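Local structure of VC0179-like protein (Escherichia coli, 4XJ6) at residues K19-K24 with Q114-N119; F107-S112 with I130-Y135. The protein probably joins two purine nucleoside triphosphates into a cyclic dinucleotide such as cyclic GMP-AMP, using magnesium ions, as a bacterial homologue of cyclic GMP-AMP synthase. One frame throughout, in Å; residues are numbered along the deposited sequence.

Contact 1. Residues K19-K24 with Q114-N119. With GH3 (3'-deoxy-guanosine-5'-triphosphate), chain D.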
ATOM      1  N   LYS A  19       5.127 -13.140 -15.103  1.00 24.42           N
ATOM      2  CA  LYS A  19       3.795 -13.413 -14.583  1.00 20.00           C
ATOM      3  C   LYS A  19       3.412 -12.399 -13.515  1.00 19.03           C
ATOM      4  O   LYS A  19       2.233 -12.134 -13.294  1.00 31.06           O
ATOM      5  CB  LYS A  19       3.720 -14.829 -14.006  1.00 25.76           C
ATOM      6  CG  LYS A  19       4.042 -15.933 -14.996  1.00 25.90           C
ATOM      7  CD  LYS A  19       3.069 -15.937 -16.158  1.00 22.57           C
ATOM      8  CE  LYS A  19       3.372 -17.074 -17.112  1.00 23.90           C
ATOM      9  NZ  LYS A  19       2.390 -17.139 -18.225  1.00 28.94           N
ATOM     10  N   LEU A  20       4.417 -11.838 -12.850  1.00 20.32           N
ATOM     11  CA  LEU A  20       4.181 -10.911 -11.751  1.00 24.46           C
ATOM     12  C   LEU A  20       4.093  -9.461 -12.220  1.00 27.58           C
ATOM     13  O   LEU A  20       3.169  -8.737 -11.846  1.00 27.47           O
ATOM     14  CB  LEU A  20       5.282 -11.038 -10.697  1.00 17.18           C
ATOM     15  CG  LEU A  20       5.342 -12.341  -9.900  1.00 28.50           C
ATOM     16  CD1 LEU A  20       6.479 -12.302  -8.877  1.00 17.11           C
ATOM     17  CD2 LEU A  20       3.998 -12.633  -9.230  1.00 24.85           C
ATOM     18  N   LYS A  21       5.056  -9.037 -13.031  1.00 29.56           N
ATOM     19  CA  LYS A  21       5.143  -7.638 -13.421  1.00 26.75           C
ATOM     20  C   LYS A  21       4.077  -7.248 -14.439  1.00 26.50           C
ATOM     21  O   LYS A  21       3.778  -7.995 -15.371  1.00 25.85           O
ATOM     22  CB  LYS A  21       6.527  -7.329 -13.981  1.00 31.79           C
ATOM     23  CG  LYS A  21       6.881  -5.856 -13.912  1.00 38.37           C
ATOM     24  CD  LYS A  21       8.298  -5.601 -14.379  1.00 44.70           C
ATOM     25  CE  LYS A  21       8.798  -4.266 -13.851  1.00 48.81           C
ATOM     26  NZ  LYS A  21       7.841  -3.158 -14.139  1.00 48.66           N
ATOM     27  N   LEU A  22       3.515  -6.059 -14.249  1.00 24.93           N
ATOM     28  CA  LEU A  22       2.498  -5.517 -15.142  1.00 26.25           C
ATOM     29  C   LEU A  22       3.113  -5.018 -16.444  1.00 28.67           C
ATOM     30  O   LEU A  22       4.252  -4.555 -16.464  1.00 25.13           O
ATOM     31  CB  LEU A  22       1.738  -4.373 -14.461  1.00 24.50           C
ATOM     32  CG  LEU A  22       0.615  -4.680 -13.466  1.00 25.65           C
ATOM     33  CD1 LEU A  22       1.099  -5.465 -12.256  1.00 26.35           C
ATOM     34  CD2 LEU A  22      -0.036  -3.384 -13.020  1.00 26.64           C
ATOM     35  N   SER A  23       2.357  -5.112 -17.532  1.00 24.29           N
ATOM     36  CA  SER A  23       2.785  -4.522 -18.792  1.00 29.75           C
ATOM     37  C   SER A  23       2.470  -3.029 -18.777  1.00 32.48           C
ATOM     38  O   SER A  23       1.805  -2.541 -17.859  1.00 29.26           O
ATOM     39  CB  SER A  23       2.099  -5.202 -19.975  1.00 28.27           C
ATOM     40  OG  SER A  23       0.700  -4.987 -19.942  1.00 37.13           O
ATOM     41  N   LYS A  24       2.945  -2.305 -19.786  1.00 31.36           N
ATOM     42  CA  LYS A  24       2.685  -0.872 -19.863  1.00 34.27           C
ATOM     43  C   LYS A  24       1.192  -0.609 -19.997  1.00 35.82           C
ATOM     44  O   LYS A  24       0.675   0.361 -19.445  1.00 36.50           O
ATOM     45  CB  LYS A  24       3.437  -0.239 -21.034  1.00 38.15           C
ATOM     46  CG  LYS A  24       3.271   1.276 -21.122  1.00 44.02           C
ATOM     47  CD  LYS A  24       2.865   1.708 -22.518  1.00 49.86           C
ATOM     48  CE  LYS A  24       2.646   3.211 -22.600  1.00 52.04           C
ATOM     49  NZ  LYS A  24       3.837   3.989 -22.162  1.00 55.50           N
ATOM     50  N   GLN A 114       4.880   2.754  -6.726  1.00 23.12           N
ATOM     51  CA  GLN A 114       5.813   3.869  -6.820  1.00 22.56           C
ATOM     52  C   GLN A 114       7.255   3.390  -6.985  1.00 23.06           C
ATOM     53  O   GLN A 114       8.003   3.942  -7.790  1.00 25.37           O
ATOM     54  CB  GLN A 114       5.687   4.774  -5.590  1.00 27.15           C
ATOM     55  CG  GLN A 114       6.608   5.986  -5.612  1.00 26.23           C
ATOM     56  CD  GLN A 114       6.356   6.902  -6.799  1.00 33.48           C
ATOM     57  OE1 GLN A 114       5.250   6.952  -7.341  1.00 39.34           O
ATOM     58  NE2 GLN A 114       7.387   7.631  -7.211  1.00 37.80           N
ATOM     59  N   TYR A 115       7.650   2.365  -6.231  1.00 25.57           N
ATOM     60  CA  TYR A 115       8.996   1.814  -6.386  1.00 30.16           C
ATOM     61  C   TYR A 115       8.992   0.466  -7.109  1.00 27.14           C
ATOM     62  O   TYR A 115       9.886  -0.354  -6.906  1.00 20.18           O
ATOM     63  CB  TYR A 115       9.712   1.679  -5.032  1.00 20.05           C
ATOM     64  CG  TYR A 115       8.854   1.248  -3.862  1.00 19.31           C
ATOM     65  CD1 TYR A 115       8.375  -0.054  -3.759  1.00 22.94           C
ATOM     66  CD2 TYR A 115       8.557   2.136  -2.835  1.00 26.85           C
ATOM     67  CE1 TYR A 115       7.602  -0.446  -2.679  1.00 18.35           C
ATOM     68  CE2 TYR A 115       7.789   1.752  -1.753  1.00 18.77           C
ATOM     69  CZ  TYR A 115       7.314   0.462  -1.679  1.00 23.62           C
ATOM     70  OH  TYR A 115       6.547   0.083  -0.599  1.00 21.92           O
ATOM     71  N   ASP A 116       7.979   0.250  -7.945  1.00 28.76           N
ATOM     72  CA  ASP A 116       7.961  -0.860  -8.902  1.00 23.71           C
ATOM     73  C   ASP A 116       8.139  -2.248  -8.275  1.00 25.29           C
ATOM     74  O   ASP A 116       9.125  -2.936  -8.542  1.00 23.52           O
ATOM     75  CB  ASP A 116       9.047  -0.639  -9.964  1.00 25.04           C
ATOM     76  CG  ASP A 116       8.950  -1.620 -11.119  1.00 30.03           C
ATOM     77  OD1 ASP A 116       7.826  -2.073 -11.425  1.00 28.13           O
ATOM     78  OD2 ASP A 116       9.997  -1.944 -11.718  1.00 33.71           O
ATOM     79  N   THR A 117       7.184  -2.657  -7.445  1.00 24.84           N
ATOM     80  CA  THR A 117       7.161  -4.020  -6.916  1.00 24.81           C
ATOM     81  C   THR A 117       5.731  -4.561  -6.884  1.00 25.17           C
ATOM     82  O   THR A 117       5.438  -5.536  -6.191  1.00 19.86           O
ATOM     83  CB  THR A 117       7.770  -4.106  -5.496  1.00 21.95           C
ATOM     84  OG1 THR A 117       7.180  -3.107  -4.658  1.00 20.19           O
ATOM     85  CG2 THR A 117       9.281  -3.902  -5.532  1.00 18.98           C
ATOM     86  N   LEU A 118       4.849  -3.920  -7.645  1.00 25.43           N
ATOM     87  CA  LEU A 118       3.452  -4.326  -7.705  1.00 25.34           C
ATOM     88  C   LEU A 118       3.283  -5.608  -8.509  1.00 24.50           C
ATOM     89  O   LEU A 118       3.629  -5.660  -9.688  1.00 24.14           O
ATOM     90  CB  LEU A 118       2.597  -3.213  -8.311  1.00 28.75           C
ATOM     91  CG  LEU A 118       1.112  -3.551  -8.449  1.00 30.54           C
ATOM     92  CD1 LEU A 118       0.519  -3.866  -7.086  1.00 29.79           C
ATOM     93  CD2 LEU A 118       0.377  -2.408  -9.101  1.00 33.54           C
ATOM     94  N   ASN A 119       2.753  -6.640  -7.863  1.00 22.64           N
ATOM     95  CA  ASN A 119       2.515  -7.914  -8.530  1.00 20.79           C
ATOM     96  C   ASN A 119       1.074  -8.059  -9.000  1.00 23.50           C
ATOM     97  O   ASN A 119       0.160  -7.458  -8.433  1.00 20.71           O
ATOM     98  CB  ASN A 119       2.863  -9.082  -7.603  1.00 18.32           C
ATOM     99  CG  ASN A 119       4.354  -9.223  -7.367  1.00 22.41           C
ATOM    100  OD1 ASN A 119       5.170  -8.702  -8.127  1.00 24.53           O
ATOM    101  ND2 ASN A 119       4.719  -9.943  -6.311  1.00 20.62           N
TER
HETATM  102  PG  GH3 D 503       1.806  -4.201  -2.079  1.00 21.70           P
HETATM  103  O1G GH3 D 503       1.538  -5.524  -1.404  1.00 17.32           O
HETATM  104  O2G GH3 D 503       0.687  -3.226  -1.806  1.00 22.35           O
HETATM  105  O3G GH3 D 503       1.908  -4.412  -3.569  1.00 23.59           O
HETATM  106  O3B GH3 D 503       3.201  -3.636  -1.505  1.00 24.21           O
HETATM  107  PB  GH3 D 503       3.348  -2.159  -0.872  1.00 23.09           P
HETATM  108  O1B GH3 D 503       4.789  -1.722  -0.957  1.00 27.84           O
HETATM  109  O2B GH3 D 503       2.496  -1.145  -1.593  1.00 20.51           O
HETATM  110  O3A GH3 D 503       2.929  -2.330   0.678  1.00 20.86           O
HETATM  111  PA  GH3 D 503       1.609  -1.663   1.310  1.00 30.08           P
HETATM  112  O1A GH3 D 503       1.137  -2.514   2.468  1.00 28.41           O
HETATM  113  O2A GH3 D 503       0.516  -1.491   0.286  1.00 26.51           O
HETATM  114  O5' GH3 D 503       2.059  -0.215   1.851  1.00 25.68           O
HETATM  115  C5' GH3 D 503       2.211   0.879   0.976  1.00 24.87           C
HETATM  116  C4' GH3 D 503       3.013   1.969   1.672  1.00 26.59           C
HETATM  117  O4' GH3 D 503       2.447   2.230   2.939  1.00 29.44           O
HETATM  118  C3' GH3 D 503       4.463   1.593   1.916  1.00 26.13           C
HETATM  119  C2' GH3 D 503       4.788   2.297   3.216  1.00 21.83           C
HETATM  120  O2' GH3 D 503       5.387   3.544   2.948  1.00 19.99           O
HETATM  121  C1' GH3 D 503       3.447   2.511   3.897  1.00 21.67           C
HETATM  122  N9  GH3 D 503       3.313   1.541   4.992  1.00 25.19           N
HETATM  123  C8  GH3 D 503       2.537   0.412   4.959  1.00 23.80           C
HETATM  124  N7  GH3 D 503       2.655  -0.234   6.143  1.00 24.48           N
HETATM  125  C5  GH3 D 503       3.493   0.480   6.933  1.00 27.00           C
HETATM  126  C6  GH3 D 503       3.955   0.282   8.228  1.00 25.16           C
HETATM  127  O6  GH3 D 503       3.590  -0.703   8.866  1.00 30.10           O
HETATM  128  N1  GH3 D 503       4.821   1.192   8.791  1.00 26.58           N
HETATM  129  C2  GH3 D 503       5.227   2.296   8.074  1.00 30.31           C
HETATM  130  N2  GH3 D 503       6.064   3.174   8.625  1.00 31.18           N
HETATM  131  N3  GH3 D 503       4.765   2.488   6.787  1.00 30.48           N
HETATM  132  C4  GH3 D 503       3.913   1.599   6.223  1.00 27.68           C
HETATM  133  O   HOH W   1       4.594  -4.348 -12.003  1.00 23.33           O

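Contact 2. Residues F107-S112 with I130-Y135. With MG (magnesium ion), chain B; MG (magnesium ion), chain C; GH3 (3'-deoxy-guanosine-5'-triphosphate), chain D; GH3 (3'-deoxy-guanosine-5'-triphosphate), chain E.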
ATOM      1  N   PHE A 107      -1.569  15.033  -4.862  1.00 23.72           N
ATOM      2  CA  PHE A 107      -1.651  13.577  -4.908  1.00 27.03           C
ATOM      3  C   PHE A 107      -0.311  12.960  -5.288  1.00 32.41           C
ATOM      4  O   PHE A 107       0.284  13.319  -6.302  1.00 40.47           O
ATOM      5  CB  PHE A 107      -2.732  13.129  -5.894  1.00 25.23           C
ATOM      6  CG  PHE A 107      -4.082  13.728  -5.626  1.00 25.83           C
ATOM      7  CD1 PHE A 107      -4.943  13.145  -4.712  1.00 19.85           C
ATOM      8  CD2 PHE A 107      -4.491  14.871  -6.292  1.00 24.35           C
ATOM      9  CE1 PHE A 107      -6.185  13.693  -4.465  1.00 20.05           C
ATOM     10  CE2 PHE A 107      -5.733  15.421  -6.049  1.00 24.28           C
ATOM     11  CZ  PHE A 107      -6.581  14.832  -5.136  1.00 20.70           C
ATOM     12  N   TRP A 108       0.160  12.035  -4.456  1.00 31.73           N
ATOM     13  CA  TRP A 108       1.402  11.321  -4.717  1.00 30.54           C
ATOM     14  C   TRP A 108       1.265   9.860  -4.314  1.00 28.15           C
ATOM     15  O   TRP A 108       0.848   9.550  -3.198  1.00 28.62           O
ATOM     16  CB  TRP A 108       2.577  11.969  -3.976  1.00 32.21           C
ATOM     17  CG  TRP A 108       2.932  13.330  -4.495  1.00 36.56           C
ATOM     18  CD1 TRP A 108       3.338  13.641  -5.759  1.00 36.53           C
ATOM     19  CD2 TRP A 108       2.927  14.562  -3.761  1.00 35.00           C
ATOM     20  NE1 TRP A 108       3.578  14.990  -5.861  1.00 40.23           N
ATOM     21  CE2 TRP A 108       3.332  15.579  -4.646  1.00 35.28           C
ATOM     22  CE3 TRP A 108       2.615  14.906  -2.439  1.00 30.74           C
ATOM     23  CZ2 TRP A 108       3.437  16.912  -4.261  1.00 32.04           C
ATOM     24  CZ3 TRP A 108       2.717  16.233  -2.058  1.00 32.41           C
ATOM     25  CH2 TRP A 108       3.126  17.219  -2.966  1.00 30.91           C
ATOM     26  N   THR A 109       1.619   8.969  -5.231  1.00 26.25           N
ATOM     27  CA  THR A 109       1.532   7.536  -4.985  1.00 26.10           C
ATOM     28  C   THR A 109       2.686   7.047  -4.112  1.00 23.78           C
ATOM     29  O   THR A 109       3.844   7.408  -4.328  1.00 22.96           O
ATOM     30  CB  THR A 109       1.519   6.745  -6.309  1.00 25.98           C
ATOM     31  OG1 THR A 109       0.462   7.231  -7.145  1.00 28.39           O
ATOM     32  CG2 THR A 109       1.309   5.265  -6.050  1.00 25.33           C
ATOM     33  N   GLN A 110       2.358   6.234  -3.113  1.00 19.97           N
ATOM     34  CA  GLN A 110       3.368   5.578  -2.295  1.00 23.70           C
ATOM     35  C   GLN A 110       3.281   4.073  -2.530  1.00 17.77           C
ATOM     36  O   GLN A 110       2.398   3.603  -3.243  1.00 18.31           O
ATOM     37  CB  GLN A 110       3.173   5.917  -0.815  1.00 25.74           C
ATOM     38  CG  GLN A 110       1.960   5.251  -0.194  1.00 22.29           C
ATOM     39  CD  GLN A 110       1.506   5.921   1.085  1.00 20.08           C
ATOM     40  OE1 GLN A 110       1.205   7.114   1.102  1.00 19.63           O
ATOM     41  NE2 GLN A 110       1.447   5.152   2.165  1.00 21.53           N
ATOM     42  N   GLY A 111       4.200   3.315  -1.946  1.00 20.20           N
ATOM     43  CA  GLY A 111       4.123   1.868  -2.022  1.00 18.84           C
ATOM     44  C   GLY A 111       4.622   1.257  -3.318  1.00 20.45           C
ATOM     45  O   GLY A 111       5.374   1.883  -4.067  1.00 18.11           O
ATOM     46  N   SER A 112       4.178   0.029  -3.580  1.00 22.69           N
ATOM     47  CA  SER A 112       4.731  -0.812  -4.641  1.00 21.27           C
ATOM     48  C   SER A 112       4.514  -0.272  -6.051  1.00 20.90           C
ATOM     49  O   SER A 112       5.249  -0.624  -6.972  1.00 23.12           O
ATOM     50  CB  SER A 112       4.141  -2.222  -4.547  1.00 20.56           C
ATOM     51  OG  SER A 112       2.756  -2.221  -4.844  1.00 21.11           O
ATOM     52  N   ILE A 130      -3.058   0.043  -5.278  1.00 20.17           N
ATOM     53  CA  ILE A 130      -2.512   1.373  -5.522  1.00 20.62           C
ATOM     54  C   ILE A 130      -2.653   2.246  -4.279  1.00 18.43           C
ATOM     55  O   ILE A 130      -3.764   2.520  -3.824  1.00 18.46           O
ATOM     56  CB  ILE A 130      -3.209   2.078  -6.701  1.00 27.28           C
ATOM     57  CG1 ILE A 130      -3.361   1.128  -7.889  1.00 35.27           C
ATOM     58  CG2 ILE A 130      -2.437   3.330  -7.100  1.00 18.32           C
ATOM     59  CD1 ILE A 130      -4.097   1.738  -9.056  1.00 36.93           C
ATOM     60  N   ASP A 131      -1.525   2.675  -3.728  1.00 20.48           N
ATOM     61  CA  ASP A 131      -1.538   3.537  -2.556  1.00 22.22           C
ATOM     62  C   ASP A 131      -1.332   4.987  -2.970  1.00 23.75           C
ATOM     63  O   ASP A 131      -0.207   5.479  -2.988  1.00 26.32           O
ATOM     64  CB  ASP A 131      -0.461   3.114  -1.560  1.00 20.28           C
ATOM     65  CG  ASP A 131      -0.513   1.638  -1.240  1.00 20.82           C
ATOM     66  OD1 ASP A 131      -1.405   1.227  -0.470  1.00 18.84           O
ATOM     67  OD2 ASP A 131       0.341   0.887  -1.758  1.00 19.51           O
ATOM     68  N   ASP A 132      -2.421   5.667  -3.311  1.00 21.99           N
ATOM     69  CA  ASP A 132      -2.342   7.058  -3.740  1.00 18.14           C
ATOM     70  C   ASP A 132      -2.818   7.995  -2.631  1.00 22.35           C
ATOM     71  O   ASP A 132      -4.012   8.089  -2.353  1.00 25.11           O
ATOM     72  CB  ASP A 132      -3.165   7.280  -5.009  1.00 18.28           C
ATOM     73  CG  ASP A 132      -2.751   8.535  -5.753  1.00 28.65           C
ATOM     74  OD1 ASP A 132      -1.529   8.778  -5.870  1.00 27.02           O
ATOM     75  OD2 ASP A 132      -3.640   9.278  -6.218  1.00 25.36           O
ATOM     76  N   GLY A 133      -1.877   8.690  -2.002  1.00 22.82           N
ATOM     77  CA  GLY A 133      -2.196   9.562  -0.887  1.00 25.51           C
ATOM     78  C   GLY A 133      -2.675  10.938  -1.302  1.00 27.96           C
ATOM     79  O   GLY A 133      -2.250  11.475  -2.324  1.00 29.58           O
ATOM     80  N   THR A 134      -3.571  11.505  -0.501  1.00 27.66           N
ATOM     81  CA  THR A 134      -4.029  12.876  -0.698  1.00 24.64           C
ATOM     82  C   THR A 134      -3.361  13.791   0.325  1.00 23.53           C
ATOM     83  O   THR A 134      -3.437  13.549   1.529  1.00 21.29           O
ATOM     84  CB  THR A 134      -5.556  12.984  -0.577  1.00 20.08           C
ATOM     85  OG1 THR A 134      -6.168  12.108  -1.531  1.00 22.37           O
ATOM     86  CG2 THR A 134      -6.020  14.417  -0.816  1.00 19.56           C
ATOM     87  N   TYR A 135      -2.702  14.837  -0.163  1.00 19.71           N
ATOM     88  CA  TYR A 135      -1.953  15.743   0.700  1.00 22.85           C
ATOM     89  C   TYR A 135      -2.570  17.138   0.714  1.00 24.32           C
ATOM     90  O   TYR A 135      -2.791  17.737  -0.338  1.00 24.85           O
ATOM     91  CB  TYR A 135      -0.495  15.830   0.245  1.00 24.06           C
ATOM     92  CG  TYR A 135       0.286  14.540   0.354  1.00 23.16           C
ATOM     93  CD1 TYR A 135       0.077  13.496  -0.539  1.00 22.96           C
ATOM     94  CD2 TYR A 135       1.257  14.379   1.332  1.00 23.06           C
ATOM     95  CE1 TYR A 135       0.797  12.322  -0.445  1.00 23.43           C
ATOM     96  CE2 TYR A 135       1.983  13.210   1.433  1.00 24.10           C
ATOM     97  CZ  TYR A 135       1.751  12.186   0.541  1.00 23.01           C
ATOM     98  OH  TYR A 135       2.470  11.018   0.634  1.00 20.91           O
TER
HETATM   99 MG    MG B 501       0.497  -1.201  -1.722  1.00 18.56          MG
HETATM  100 MG    MG C 502      -2.442  -0.630   0.164  1.00 32.71          MG
HETATM  101  PG  GH3 D 503       1.806  -4.201  -2.079  1.00 21.70           P
HETATM  102  O1G GH3 D 503       1.538  -5.524  -1.404  1.00 17.32           O
HETATM  103  O2G GH3 D 503       0.687  -3.226  -1.806  1.00 22.35           O
HETATM  104  O3G GH3 D 503       1.908  -4.412  -3.569  1.00 23.59           O
HETATM  105  O3B GH3 D 503       3.201  -3.636  -1.505  1.00 24.21           O
HETATM  106  PB  GH3 D 503       3.348  -2.159  -0.872  1.00 23.09           P
HETATM  107  O1B GH3 D 503       4.789  -1.722  -0.957  1.00 27.84           O
HETATM  108  O2B GH3 D 503       2.496  -1.145  -1.593  1.00 20.51           O
HETATM  109  O3A GH3 D 503       2.929  -2.330   0.678  1.00 20.86           O
HETATM  110  PA  GH3 D 503       1.609  -1.663   1.310  1.00 30.08           P
HETATM  111  O1A GH3 D 503       1.137  -2.514   2.468  1.00 28.41           O
HETATM  112  O2A GH3 D 503       0.516  -1.491   0.286  1.00 26.51           O
HETATM  113  O5' GH3 D 503       2.059  -0.215   1.851  1.00 25.68           O
HETATM  114  C5' GH3 D 503       2.211   0.879   0.976  1.00 24.87           C
HETATM  115  C4' GH3 D 503       3.013   1.969   1.672  1.00 26.59           C
HETATM  116  O4' GH3 D 503       2.447   2.230   2.939  1.00 29.44           O
HETATM  117  C3' GH3 D 503       4.463   1.593   1.916  1.00 26.13           C
HETATM  118  C2' GH3 D 503       4.788   2.297   3.216  1.00 21.83           C
HETATM  119  O2' GH3 D 503       5.387   3.544   2.948  1.00 19.99           O
HETATM  120  C1' GH3 D 503       3.447   2.511   3.897  1.00 21.67           C
HETATM  121  N9  GH3 D 503       3.313   1.541   4.992  1.00 25.19           N
HETATM  122  C8  GH3 D 503       2.537   0.412   4.959  1.00 23.80           C
HETATM  123  N7  GH3 D 503       2.655  -0.234   6.143  1.00 24.48           N
HETATM  124  C5  GH3 D 503       3.493   0.480   6.933  1.00 27.00           C
HETATM  125  C6  GH3 D 503       3.955   0.282   8.228  1.00 25.16           C
HETATM  126  O6  GH3 D 503       3.590  -0.703   8.866  1.00 30.10           O
HETATM  127  N1  GH3 D 503       4.821   1.192   8.791  1.00 26.58           N
HETATM  128  C2  GH3 D 503       5.227   2.296   8.074  1.00 30.31           C
HETATM  129  N2  GH3 D 503       6.064   3.174   8.625  1.00 31.18           N
HETATM  130  N3  GH3 D 503       4.765   2.488   6.787  1.00 30.48           N
HETATM  131  C4  GH3 D 503       3.913   1.599   6.223  1.00 27.68           C
HETATM  132  O3A GH3 E 504      -4.301  -2.418   5.401  1.00 51.52           O
HETATM  133  PA  GH3 E 504      -3.735  -1.286   6.395  1.00 70.09           P
HETATM  134  O1A GH3 E 504      -2.444  -1.777   7.005  1.00 73.91           O
HETATM  135  O2A GH3 E 504      -4.739  -0.905   7.459  1.00 65.84           O
HETATM  136  O5' GH3 E 504      -3.414  -0.045   5.421  1.00 39.60           O
HETATM  137  C5' GH3 E 504      -3.229  -0.253   4.038  1.00 37.03           C
HETATM  138  C4' GH3 E 504      -2.724   1.035   3.406  1.00 32.36           C
HETATM  139  O4' GH3 E 504      -2.557   2.016   4.407  1.00 37.56           O
HETATM  140  C3' GH3 E 504      -1.372   0.900   2.725  1.00 26.57           C
HETATM  141  C2' GH3 E 504      -0.731   2.263   2.938  1.00 27.19           C
HETATM  142  O2' GH3 E 504      -0.941   3.082   1.810  1.00 25.68           O
HETATM  143  C1' GH3 E 504      -1.455   2.863   4.131  1.00 32.32           C
HETATM  144  N9  GH3 E 504      -0.579   2.790   5.308  1.00 24.39           N
HETATM  145  C8  GH3 E 504      -0.595   1.754   6.206  1.00 18.49           C
HETATM  146  N7  GH3 E 504       0.318   2.007   7.164  1.00 24.16           N
HETATM  147  C5  GH3 E 504       0.906   3.195   6.896  1.00 23.93           C
HETATM  148  C6  GH3 E 504       1.895   3.901   7.564  1.00 24.93           C
HETATM  149  O6  GH3 E 504       2.384   3.441   8.595  1.00 23.11           O
HETATM  150  N1  GH3 E 504       2.324   5.111   7.067  1.00 25.00           N
HETATM  151  C2  GH3 E 504       1.766   5.610   5.908  1.00 22.22           C
HETATM  152  N2  GH3 E 504       2.189   6.783   5.437  1.00 20.21           N
HETATM  153  N3  GH3 E 504       0.779   4.899   5.247  1.00 24.16           N
HETATM  154  C4  GH3 E 504       0.353   3.707   5.731  1.00 20.95           C
HETATM  155  O   HOH W   2       1.614   8.994  -0.699  1.00 25.57           O
HETATM  156  O   HOH W   3       1.105   1.459  -4.532  1.00 22.48           O
HETATM  157  O   HOH W   4       0.882  -1.021  -3.810  1.00 18.18           O
HETATM  158  O   HOH W   5      -2.229  -2.161   1.560  1.00 31.56           O

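Contact 1. Residues K19-K24 with Q114-N119
Lys21 and Asp116 form a salt bridge, NZ of Lys21 2.9 Å from OD1 of Asp116, on the syn side of the carboxylate and 18° out of its plane. The lysine chain runs extended as far as CE and bends only at its last torsion (chi4 -51°), which turns NZ onto the acid. Arg280 holds the same OD1 in a second salt bridge, which would favour the charged carboxylate.

Water bridges the backbones, accepting from N of Leu22 and donating to O of Leu118 at 2.8 Å. CA of Asn119 makes a CA-H...O contact with O of Leu20, 3.5 Å away.

Van der Waals contacts complete the interface. CB of Leu20 sits 3.5 Å from OD1 of Asn119, and both methyls of Leu20 lie 3.9 Å from that amide (CD1 from ND2, CD2 from CG); ND2 bonds to O of Arg280. Leu22 and Leu118 make the apolar contact, CD2 to CD2 at 4.1 Å.

Tyr115, in the same loop, gives its OH to O1B of the chain D nucleotide. The contact joins the turn between helices 16-20 and 24-57 to the loop linking strands 106-110 and 128-138; helix 274-289 packs on Leu20 and Asn119, and Leu30 of helix 24-57 on Leu22 and Leu118.

Contact 2. Residues F107-S112 with I130-Y135
The side chains of Gln110 and Asp131 cross at about a right angle, CG to CB at 3.5 Å, on two antiparallel strands of the nucleotidyltransferase sheet; both residues line the nucleotide pocket, and Asp131 also belongs to the metal sites. Ile130 opens strand segment 130-135 and reaches across only with CG2, 4.3 Å from CG2 of Thr109.

Asp131 follows, its O taking N of Gln110 at 2.7 Å. Its carboxylate bridges both magnesium ions: OD2 binds the chain B ion at 2.1 Å and OD1 the chain C ion. Asp129 and Asp191 help complete these sites, and OD1 also accepts O2' of the chain E nucleotide. The chain B ion shares O2B of the chain D nucleotide with N of Ser112, whose OG bonds to O3G, while NE2 of Gln110 reaches O4'.

Asp132 points to the other face of the sheet. Its CG is anti to the backbone N (chi1 -160°), and the carboxylate comes back toward Thr109, whose OG1 meets OD1 at 2.8 Å from above the carboxylate plane. Arg38 pairs with that same OD1, and Arg34 bonds to the threonine hydroxyl.

Gly133 exchanges two backbone bonds with Trp108. Thr134 lies alongside Phe107, its OG1 at the ring edge, 3.3 Å from CE1.

Tyr135 ends the walk in a T-shaped stack, the indole edge of Trp108 over its face with planes at 64°; Tyr135 also stacks with Tyr195. One water lies 2.6 Å from OH of Tyr135 and donates to O of Trp108 and to OE1 of Gln110, which also bonds with OH of Tyr195.

Contact 2 is buried, a pairing of strands 106-110 and 128-138 within the sheet; contact 1 is partly buried and joins the loop between those strands to the turn after helix 16-20. Backbone bonds, metal coordination and aromatic packing hold contact 2, whereas contact 1 relies on a salt bridge, a bridging water and leucine methyls. Their segments alternate along the chain and meet where N of Thr117 probably bonds to O of Ser112 and CD1 of Leu118 packs on OG of Ser112. Both reach the chain D nucleotide, contact 2 also gripping the metals and the second nucleotide. Helix 24-57 touches both, through Leu30 at contact 1 and arginines at contact 2.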